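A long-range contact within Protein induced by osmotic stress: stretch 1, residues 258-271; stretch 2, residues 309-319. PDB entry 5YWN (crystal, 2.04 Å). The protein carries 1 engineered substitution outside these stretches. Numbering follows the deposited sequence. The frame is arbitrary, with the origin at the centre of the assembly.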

ATOM      1  N   ARG A 258     -13.317  -1.962  -6.844  1.00 24.35           N
ATOM      2  CA  ARG A 258     -12.181  -1.152  -6.559  1.00 21.06           C
ATOM      3  C   ARG A 258     -12.485  -0.234  -5.384  1.00 25.69           C
ATOM      4  O   ARG A 258     -13.508   0.398  -5.316  1.00 25.16           O
ATOM      5  N   LEU A 259     -11.564  -0.206  -4.452  1.00 22.33           N
ATOM      6  CA  LEU A 259     -11.720   0.585  -3.276  1.00 22.84           C
ATOM      7  C   LEU A 259     -10.730   1.728  -3.196  1.00 20.52           C
ATOM      8  O   LEU A 259      -9.576   1.521  -3.131  1.00 20.59           O
ATOM      9  N   LEU A 260     -11.241   2.930  -3.228  1.00 20.16           N
ATOM     10  CA  LEU A 260     -10.425   4.114  -3.166  1.00 21.92           C
ATOM     11  C   LEU A 260     -10.213   4.477  -1.707  1.00 21.64           C
ATOM     12  O   LEU A 260     -11.126   4.803  -1.044  1.00 20.70           O
ATOM     13  N   LEU A 261      -8.987   4.383  -1.253  1.00 22.29           N
ATOM     14  CA  LEU A 261      -8.650   4.610   0.136  1.00 21.30           C
ATOM     15  C   LEU A 261      -7.933   5.925   0.313  1.00 22.44           C
ATOM     16  O   LEU A 261      -6.760   6.016   0.172  1.00 23.98           O
ATOM     17  N   SER A 262      -8.711   6.937   0.583  1.00 24.30           N
ATOM     18  CA  SER A 262      -8.274   8.304   0.681  1.00 25.05           C
ATOM     19  C   SER A 262      -8.994   9.079   1.791  1.00 24.48           C
ATOM     20  O   SER A 262     -10.163   9.008   1.902  1.00 22.50           O
ATOM     21  N   ASN A 263      -8.255   9.814   2.586  1.00 20.48           N
ATOM     22  CA  ASN A 263      -8.810  10.557   3.651  1.00 20.52           C
ATOM     23  C   ASN A 263      -8.724  12.070   3.425  1.00 24.24           C
ATOM     24  O   ASN A 263      -9.409  12.564   2.615  1.00 30.40           O
ATOM     25  N   THR A 264      -7.871  12.762   4.127  1.00 23.51           N
ATOM     26  CA  THR A 264      -7.825  14.209   4.018  1.00 23.05           C
ATOM     27  C   THR A 264      -6.526  14.748   3.384  1.00 25.18           C
ATOM     28  O   THR A 264      -5.529  14.122   3.391  1.00 21.33           O
ATOM     29  N   ARG A 265      -6.633  15.938   2.836  1.00 22.64           N
ATOM     30  CA  ARG A 265      -5.554  16.733   2.339  1.00 25.37           C
ATOM     31  C   ARG A 265      -4.667  17.318   3.409  1.00 25.33           C
ATOM     32  O   ARG A 265      -5.121  17.691   4.426  1.00 25.96           O
ATOM     33  N   PHE A 266      -3.399  17.378   3.087  1.00 20.88           N
ATOM     34  CA  PHE A 266      -2.375  17.942   3.897  1.00 25.73           C
ATOM     35  C   PHE A 266      -1.283  18.596   3.066  1.00 27.40           C
ATOM     36  O   PHE A 266      -1.099  18.296   1.932  1.00 22.00           O
ATOM     37  N   ASN A 267      -0.521  19.424   3.741  1.00 26.07           N
ATOM     38  CA  ASN A 267       0.764  19.888   3.287  1.00 27.46           C
ATOM     39  C   ASN A 267       1.816  19.881   4.380  1.00 24.20           C
ATOM     40  O   ASN A 267       1.569  19.461   5.443  1.00 23.89           O
ATOM     41  N   GLY A 268       2.969  20.415   4.067  1.00 25.32           N
ATOM     42  CA  GLY A 268       4.055  20.528   4.992  1.00 28.61           C
ATOM     43  C   GLY A 268       3.723  21.339   6.236  1.00 26.38           C
ATOM     44  O   GLY A 268       4.178  21.042   7.265  1.00 23.13           O
ATOM     45  N   GLN A 269       2.928  22.374   6.092  1.00 24.37           N
ATOM     46  CA  GLN A 269       2.465  23.137   7.224  1.00 26.92           C
ATOM     47  C   GLN A 269       1.573  22.341   8.160  1.00 24.78           C
ATOM     48  O   GLN A 269       1.738  22.409   9.315  1.00 23.02           O
ATOM     49  N   THR A 270       0.685  21.548   7.596  1.00 22.85           N
ATOM     50  CA  THR A 270      -0.183  20.688   8.347  1.00 22.99           C
ATOM     51  C   THR A 270       0.662  19.721   9.196  1.00 25.22           C
ATOM     52  O   THR A 270       0.424  19.568  10.351  1.00 22.01           O
ATOM     53  N   LEU A 271       1.677  19.147   8.585  1.00 23.73           N
ATOM     54  CA  LEU A 271       2.578  18.248   9.222  1.00 24.95           C
ATOM     55  C   LEU A 271       3.379  18.883  10.371  1.00 25.52           C
ATOM     56  O   LEU A 271       3.397  18.377  11.440  1.00 25.11           O
ATOM     57  N   LYS A 309     -19.062   3.109   2.322  1.00 23.32           N
ATOM     58  CA  LYS A 309     -20.205   2.261   2.583  1.00 22.67           C
ATOM     59  C   LYS A 309     -19.834   0.783   2.659  1.00 23.14           C
ATOM     60  O   LYS A 309     -20.274   0.126   3.502  1.00 25.09           O
ATOM     61  N   ILE A 310     -19.025   0.308   1.751  1.00 23.89           N
ATOM     62  CA  ILE A 310     -18.572  -1.034   1.802  1.00 24.64           C
ATOM     63  C   ILE A 310     -17.698  -1.316   3.033  1.00 26.80           C
ATOM     64  O   ILE A 310     -17.901  -2.263   3.696  1.00 24.82           O
ATOM     65  N   LEU A 311     -16.736  -0.463   3.289  1.00 22.46           N
ATOM     66  CA  LEU A 311     -15.872  -0.632   4.430  1.00 23.98           C
ATOM     67  C   LEU A 311     -16.569  -0.540   5.785  1.00 27.90           C
ATOM     68  O   LEU A 311     -16.338  -1.327   6.616  1.00 24.91           O
ATOM     69  N   GLY A 312     -17.412   0.449   5.952  1.00 24.60           N
ATOM     70  CA  GLY A 312     -18.192   0.610   7.154  1.00 30.04           C
ATOM     71  C   GLY A 312     -17.436   0.931   8.444  1.00 29.64           C
ATOM     72  O   GLY A 312     -17.915   0.655   9.480  1.00 27.72           O
ATOM     73  N   PHE A 313     -16.265   1.518   8.340  1.00 28.22           N
ATOM     74  CA  PHE A 313     -15.563   2.045   9.480  1.00 30.25           C
ATOM     75  C   PHE A 313     -15.029   3.437   9.235  1.00 31.91           C
ATOM     76  O   PHE A 313     -14.915   3.849   8.152  1.00 31.45           O
ATOM     77  N   GLU A 314     -14.734   4.142  10.296  1.00 31.67           N
ATOM     78  CA  GLU A 314     -14.172   5.459  10.263  1.00 35.37           C
ATOM     79  C   GLU A 314     -12.635   5.425  10.236  1.00 33.10           C
ATOM     80  O   GLU A 314     -12.033   4.565  10.819  1.00 30.08           O
ATOM     81  N   TYR A 315     -12.047   6.351   9.517  1.00 25.24           N
ATOM     82  CA  TYR A 315     -10.616   6.445   9.363  1.00 25.37           C
ATOM     83  C   TYR A 315      -9.902   7.152  10.522  1.00 25.24           C
ATOM     84  O   TYR A 315     -10.451   7.935  11.157  1.00 22.12           O
ATOM     85  N   PHE A 316      -8.649   6.823  10.737  1.00 25.54           N
ATOM     86  CA  PHE A 316      -7.774   7.531  11.603  1.00 22.00           C
ATOM     87  C   PHE A 316      -7.608   8.933  11.019  1.00 26.95           C
ATOM     88  O   PHE A 316      -7.458   9.092   9.865  1.00 25.35           O
ATOM     89  N   ASP A 317      -7.660   9.931  11.858  1.00 26.46           N
ATOM     90  CA  ASP A 317      -7.390  11.276  11.422  1.00 25.84           C
ATOM     91  C   ASP A 317      -5.903  11.544  11.256  1.00 23.85           C
ATOM     92  O   ASP A 317      -5.115  10.818  11.711  1.00 22.17           O
ATOM     93  N   PHE A 318      -5.577  12.600  10.569  1.00 23.98           N
ATOM     94  CA  PHE A 318      -4.218  12.883  10.176  1.00 26.88           C
ATOM     95  C   PHE A 318      -3.271  13.066  11.361  1.00 24.50           C
ATOM     96  O   PHE A 318      -2.214  12.547  11.382  1.00 22.02           O
ATOM     97  N   GLU A 319      -3.720  13.781  12.350  1.00 26.14           N
ATOM     98  CA  GLU A 319      -2.946  14.007  13.537  1.00 24.05           C
ATOM     99  C   GLU A 319      -2.634  12.682  14.245  1.00 23.74           C
ATOM    100  O   GLU A 319      -1.566  12.475  14.645  1.00 21.85           O
TER

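The clear hydrogen bonding across this contact runs through water: three waters each bind both stretches, while no direct hydrogen bond between them is clear. The two stretches bury 540 Å², both sides summed, and much of the direct side-chain packing is apolar; the touching residues lie at least 47 positions apart in sequence.

Water 1 sits between the end of the first strand and the Tyr 315 hydroxyl. It donates to Leu 260 O (2.7 Å), accepts from Ser 262 N (3.1 Å), and lies 2.6 Å from Tyr 315 OH, so the hydroxyl reaches the strand backbone through a solvent molecule; the direct distance from Tyr 315 OH to Leu 260 O is 4.3 Å. Water 2 accepts from Asn 263 ND2 at 3.0 Å and donates to Tyr 315 O at 2.9 Å. Water 3 accepts from Phe 318 N (3.0 Å) and is hydrogen-bonded to Thr 264 OG1 (2.9 Å), giving this backbone amide in the first turn of a helix a partner.

At one end of the contact, leucines meet the close of the helix 309-311. Leu 259 (m, t) points toward the second stretch, and its CD2 lies 4.3 Å from Ile 310 CD1 while its CD1 lies 4.3 Å from Leu 311 CD2. Ile 310 and Leu 311, both m, t, likewise point toward the strand. Leu 261 leaves its backbone sideways, but with chi1 at -89° and chi2 at -81° its end comes nearer: CD1 is 4.0 Å from Leu 311 CD1 and 4.0 Å from Tyr 315 CE1. Gly 312, the first residue after the helix to leave helical phi/psi, has a positive phi of 66°, which by itself favours glycine, and makes no contact with the first stretch.

Tyr 315 (chi1 m, chi2 -33°) points toward the first stretch and loses 84 Å² to it. Its ring runs alongside the loop after the strand, with CE2 3.7 Å from Ser 262 O. Asn 263 (chi1 t) also points across; its ND2 lies 3.7 Å from Tyr 315 CB and 3.1 Å from Phe 316 O, a close polar approach.

Phe 318, chi1 t and chi2 83°, has the largest covered area, 113 Å². Its ring packs against Phe 266, Thr 270 and Leu 271. Phe 266 CB is 3.8 Å from Phe 318 CE1 and 4.3 Å from the ring centroid, 28° off the normal, an off-centre CH-pi contact. The two phenyl planes are 17° from parallel with centroids 5.6 Å apart, but they are slid so that they barely overlap: with chi1 p, the end of Phe 266 leads away. Thr 270 CG2 approaches Phe 318 CE2 at 3.7 Å, whereas Leu 271 CA meets the ring edge, 4.1 Å from Phe 318 CZ.

The helix bearing Thr 270 and Leu 271 is capped by Asn 267 (chi1 p), whose OD1 accepts from Thr 270 N at 3.1 Å and weakly from Gln 269 N at 2.8 Å. In return, Asn 267 N donates to Thr 270 OG1 at 2.9 Å.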

ATOM      1  CB  ARG A 258     -11.751  -0.310  -7.721  1.00 24.02           C
ATOM      2  CG  ARG A 258     -11.522  -0.969  -9.037  1.00 22.62           C
ATOM      3  CD  ARG A 258     -11.377   0.075 -10.091  1.00 23.65           C
ATOM      4  NE  ARG A 258     -10.053   0.552 -10.293  1.00 20.70           N
ATOM      5  CZ  ARG A 258      -9.770   1.724 -10.829  1.00 22.22           C
ATOM      6  NH1 ARG A 258     -10.717   2.540 -11.151  1.00 19.06           N
ATOM      7  NH2 ARG A 258      -8.548   2.063 -11.033  1.00 18.83           N
ATOM      8  CB  LEU A 259     -11.580  -0.298  -2.075  1.00 23.25           C
ATOM      9  CG  LEU A 259     -12.511  -1.454  -2.000  1.00 23.69           C
ATOM     10  CD1 LEU A 259     -12.198  -2.316  -0.811  1.00 24.84           C
ATOM     11  CD2 LEU A 259     -13.899  -0.929  -2.013  1.00 23.40           C
ATOM     12  CB  LEU A 260     -11.122   5.255  -3.876  1.00 19.32           C
ATOM     13  CG  LEU A 260     -10.635   6.702  -3.870  1.00 27.50           C
ATOM     14  CD1 LEU A 260      -9.232   6.849  -4.402  1.00 25.89           C
ATOM     15  CD2 LEU A 260     -11.571   7.643  -4.592  1.00 21.02           C
ATOM     16  CB  LEU A 261      -7.832   3.449   0.683  1.00 22.31           C
ATOM     17  CG  LEU A 261      -8.497   2.235   1.312  1.00 23.34           C
ATOM     18  CD1 LEU A 261      -8.883   2.506   2.752  1.00 24.04           C
ATOM     19  CD2 LEU A 261      -9.722   1.846   0.525  1.00 21.38           C
ATOM     20  CB  SER A 262      -8.534   8.976  -0.665  1.00 27.69           C
ATOM     21  OG  SER A 262      -7.972  10.208  -0.692  1.00 35.68           O
ATOM     22  CB  ASN A 263      -8.262  10.123   5.000  1.00 25.87           C
ATOM     23  CG  ASN A 263      -9.114  10.610   6.178  1.00 28.44           C
ATOM     24  OD1 ASN A 263     -10.137  11.177   6.008  1.00 24.91           O
ATOM     25  ND2 ASN A 263      -8.642  10.376   7.342  1.00 24.42           N
ATOM     26  CB  THR A 264      -8.095  14.891   5.376  1.00 27.16           C
ATOM     27  OG1 THR A 264      -7.149  14.455   6.326  1.00 25.46           O
ATOM     28  CG2 THR A 264      -9.455  14.568   5.883  1.00 25.21           C
ATOM     29  CB  ARG A 265      -6.074  17.851   1.444  1.00 24.92           C
ATOM     30  CG  ARG A 265      -5.874  17.482   0.008  1.00 32.24           C
ATOM     31  CD  ARG A 265      -6.520  18.382  -0.972  1.00 29.22           C
ATOM     32  NE  ARG A 265      -7.134  17.643  -2.013  1.00 30.57           N
ATOM     33  CZ  ARG A 265      -6.495  17.080  -3.001  1.00 30.85           C
ATOM     34  NH1 ARG A 265      -5.218  17.118  -3.097  1.00 30.72           N
ATOM     35  NH2 ARG A 265      -7.184  16.477  -3.906  1.00 36.87           N
ATOM     36  CB  PHE A 266      -1.735  16.865   4.742  1.00 25.98           C
ATOM     37  CG  PHE A 266      -0.904  15.923   3.967  1.00 25.46           C
ATOM     38  CD1 PHE A 266      -1.455  14.881   3.311  1.00 25.06           C
ATOM     39  CD2 PHE A 266       0.419  16.139   3.863  1.00 28.01           C
ATOM     40  CE1 PHE A 266      -0.702  14.029   2.593  1.00 25.12           C
ATOM     41  CE2 PHE A 266       1.203  15.301   3.143  1.00 23.94           C
ATOM     42  CZ  PHE A 266       0.645  14.243   2.519  1.00 28.10           C
ATOM     43  CB  ASN A 267       0.680  21.217   2.544  1.00 26.98           C
ATOM     44  CG  ASN A 267       0.333  22.394   3.432  1.00 26.33           C
ATOM     45  OD1 ASN A 267       0.530  22.385   4.600  1.00 23.29           O
ATOM     46  ND2 ASN A 267      -0.171  23.413   2.823  1.00 24.31           N
ATOM     47  CB  GLN A 269       1.804  24.433   6.813  1.00 25.55           C
ATOM     48  CG  GLN A 269       1.604  25.390   7.942  1.00 28.08           C
ATOM     49  CD  GLN A 269       2.880  25.929   8.508  1.00 28.17           C
ATOM     50  OE1 GLN A 269       3.626  26.573   7.836  1.00 25.63           O
ATOM     51  NE2 GLN A 269       3.125  25.634   9.734  1.00 24.22           N
ATOM     52  CB  THR A 270      -1.066  19.815   7.420  1.00 23.98           C
ATOM     53  OG1 THR A 270      -1.470  20.540   6.287  1.00 19.64           O
ATOM     54  CG2 THR A 270      -2.275  19.357   8.157  1.00 24.48           C
ATOM     55  CB  LEU A 271       3.526  17.702   8.180  1.00 20.13           C
ATOM     56  CG  LEU A 271       4.686  16.882   8.651  1.00 30.74           C
ATOM     57  CD1 LEU A 271       4.300  15.720   9.531  1.00 30.12           C
ATOM     58  CD2 LEU A 271       5.661  16.484   7.569  1.00 29.42           C
ATOM     59  CB  LYS A 309     -21.257   2.456   1.520  1.00 27.87           C
ATOM     60  CG  LYS A 309     -22.506   1.612   1.660  1.00 30.88           C
ATOM     61  CD  LYS A 309     -23.364   2.080   2.784  1.00 36.47           C
ATOM     62  CE  LYS A 309     -24.833   1.809   2.550  1.00 36.69           C
ATOM     63  NZ  LYS A 309     -25.596   2.306   3.684  1.00 37.27           N
ATOM     64  CB  ILE A 310     -17.844  -1.421   0.511  1.00 25.67           C
ATOM     65  CG1 ILE A 310     -18.807  -1.511  -0.650  1.00 21.55           C
ATOM     66  CG2 ILE A 310     -17.157  -2.767   0.638  1.00 24.50           C
ATOM     67  CD1 ILE A 310     -18.124  -1.574  -1.940  1.00 24.12           C
ATOM     68  CB  LEU A 311     -14.682   0.309   4.388  1.00 25.49           C
ATOM     69  CG  LEU A 311     -13.641   0.184   3.289  1.00 28.36           C
ATOM     70  CD1 LEU A 311     -12.636   1.271   3.480  1.00 28.04           C
ATOM     71  CD2 LEU A 311     -13.022  -1.181   3.289  1.00 25.49           C
ATOM     72  CB  PHE A 313     -14.473   1.106   9.980  1.00 30.28           C
ATOM     73  CG  PHE A 313     -13.415   0.817   8.976  1.00 30.31           C
ATOM     74  CD1 PHE A 313     -12.355   1.652   8.825  1.00 26.31           C
ATOM     75  CD2 PHE A 313     -13.487  -0.304   8.206  1.00 26.30           C
ATOM     76  CE1 PHE A 313     -11.395   1.399   7.897  1.00 30.49           C
ATOM     77  CE2 PHE A 313     -12.532  -0.573   7.282  1.00 26.88           C
ATOM     78  CZ  PHE A 313     -11.477   0.272   7.125  1.00 25.94           C
ATOM     79  CB  GLU A 314     -14.656   6.274  11.447  1.00 30.71           C
ATOM     80  CG  GLU A 314     -16.100   6.690  11.388  1.00 38.01           C
ATOM     81  CD  GLU A 314     -16.474   7.495  10.177  1.00 47.29           C
ATOM     82  OE1 GLU A 314     -15.679   8.254   9.628  1.00 45.76           O
ATOM     83  OE2 GLU A 314     -17.614   7.364   9.785  1.00 51.74           O
ATOM     84  CB  TYR A 315     -10.287   7.144   8.044  1.00 23.63           C
ATOM     85  CG  TYR A 315     -10.707   6.468   6.750  1.00 25.66           C
ATOM     86  CD1 TYR A 315     -10.736   5.089   6.614  1.00 27.09           C
ATOM     87  CD2 TYR A 315     -11.034   7.220   5.653  1.00 24.06           C
ATOM     88  CE1 TYR A 315     -11.101   4.500   5.431  1.00 25.93           C
ATOM     89  CE2 TYR A 315     -11.409   6.648   4.476  1.00 23.73           C
ATOM     90  CZ  TYR A 315     -11.432   5.301   4.347  1.00 25.50           C
ATOM     91  OH  TYR A 315     -11.808   4.779   3.178  1.00 25.77           O
ATOM     92  CB  PHE A 316      -6.420   6.844  11.653  1.00 23.95           C
ATOM     93  CG  PHE A 316      -6.348   5.661  12.560  1.00 24.34           C
ATOM     94  CD1 PHE A 316      -6.096   5.817  13.878  1.00 31.17           C
ATOM     95  CD2 PHE A 316      -6.544   4.410  12.088  1.00 27.50           C
ATOM     96  CE1 PHE A 316      -6.007   4.739  14.725  1.00 29.77           C
ATOM     97  CE2 PHE A 316      -6.470   3.328  12.916  1.00 29.16           C
ATOM     98  CZ  PHE A 316      -6.189   3.490  14.238  1.00 26.99           C
ATOM     99  CB  ASP A 317      -8.135  12.296  12.257  1.00 27.55           C
ATOM    100  CG  ASP A 317      -7.469  12.620  13.561  1.00 32.26           C
ATOM    101  OD1 ASP A 317      -6.406  12.155  13.838  1.00 31.24           O
ATOM    102  OD2 ASP A 317      -8.023  13.430  14.310  1.00 39.92           O
ATOM    103  CB  PHE A 318      -4.200  14.105   9.268  1.00 25.15           C
ATOM    104  CG  PHE A 318      -2.843  14.602   8.944  1.00 25.41           C
ATOM    105  CD1 PHE A 318      -2.130  14.046   7.944  1.00 22.03           C
ATOM    106  CD2 PHE A 318      -2.313  15.649   9.607  1.00 23.75           C
ATOM    107  CE1 PHE A 318      -0.880  14.490   7.642  1.00 25.65           C
ATOM    108  CE2 PHE A 318      -1.058  16.102   9.316  1.00 23.57           C
ATOM    109  CZ  PHE A 318      -0.342  15.526   8.337  1.00 24.37           C
ATOM    110  CB  GLU A 319      -3.671  14.962  14.453  1.00 22.13           C
ATOM    111  CG  GLU A 319      -3.004  15.189  15.773  1.00 28.83           C
ATOM    112  CD  GLU A 319      -3.382  16.473  16.498  1.00 28.27           C
ATOM    113  OE1 GLU A 319      -2.966  16.619  17.606  1.00 35.48           O
ATOM    114  OE2 GLU A 319      -4.041  17.318  15.984  1.00 29.95           O
TER
HETATM  115  O   HOH W   1     -11.652   6.326   1.156  1.00 25.94           O
HETATM  116  O   HOH W   2     -10.500  10.491   9.736  1.00 28.88           O
HETATM  117  O   HOH W   3      -7.816  14.026   9.159  1.00 23.74           O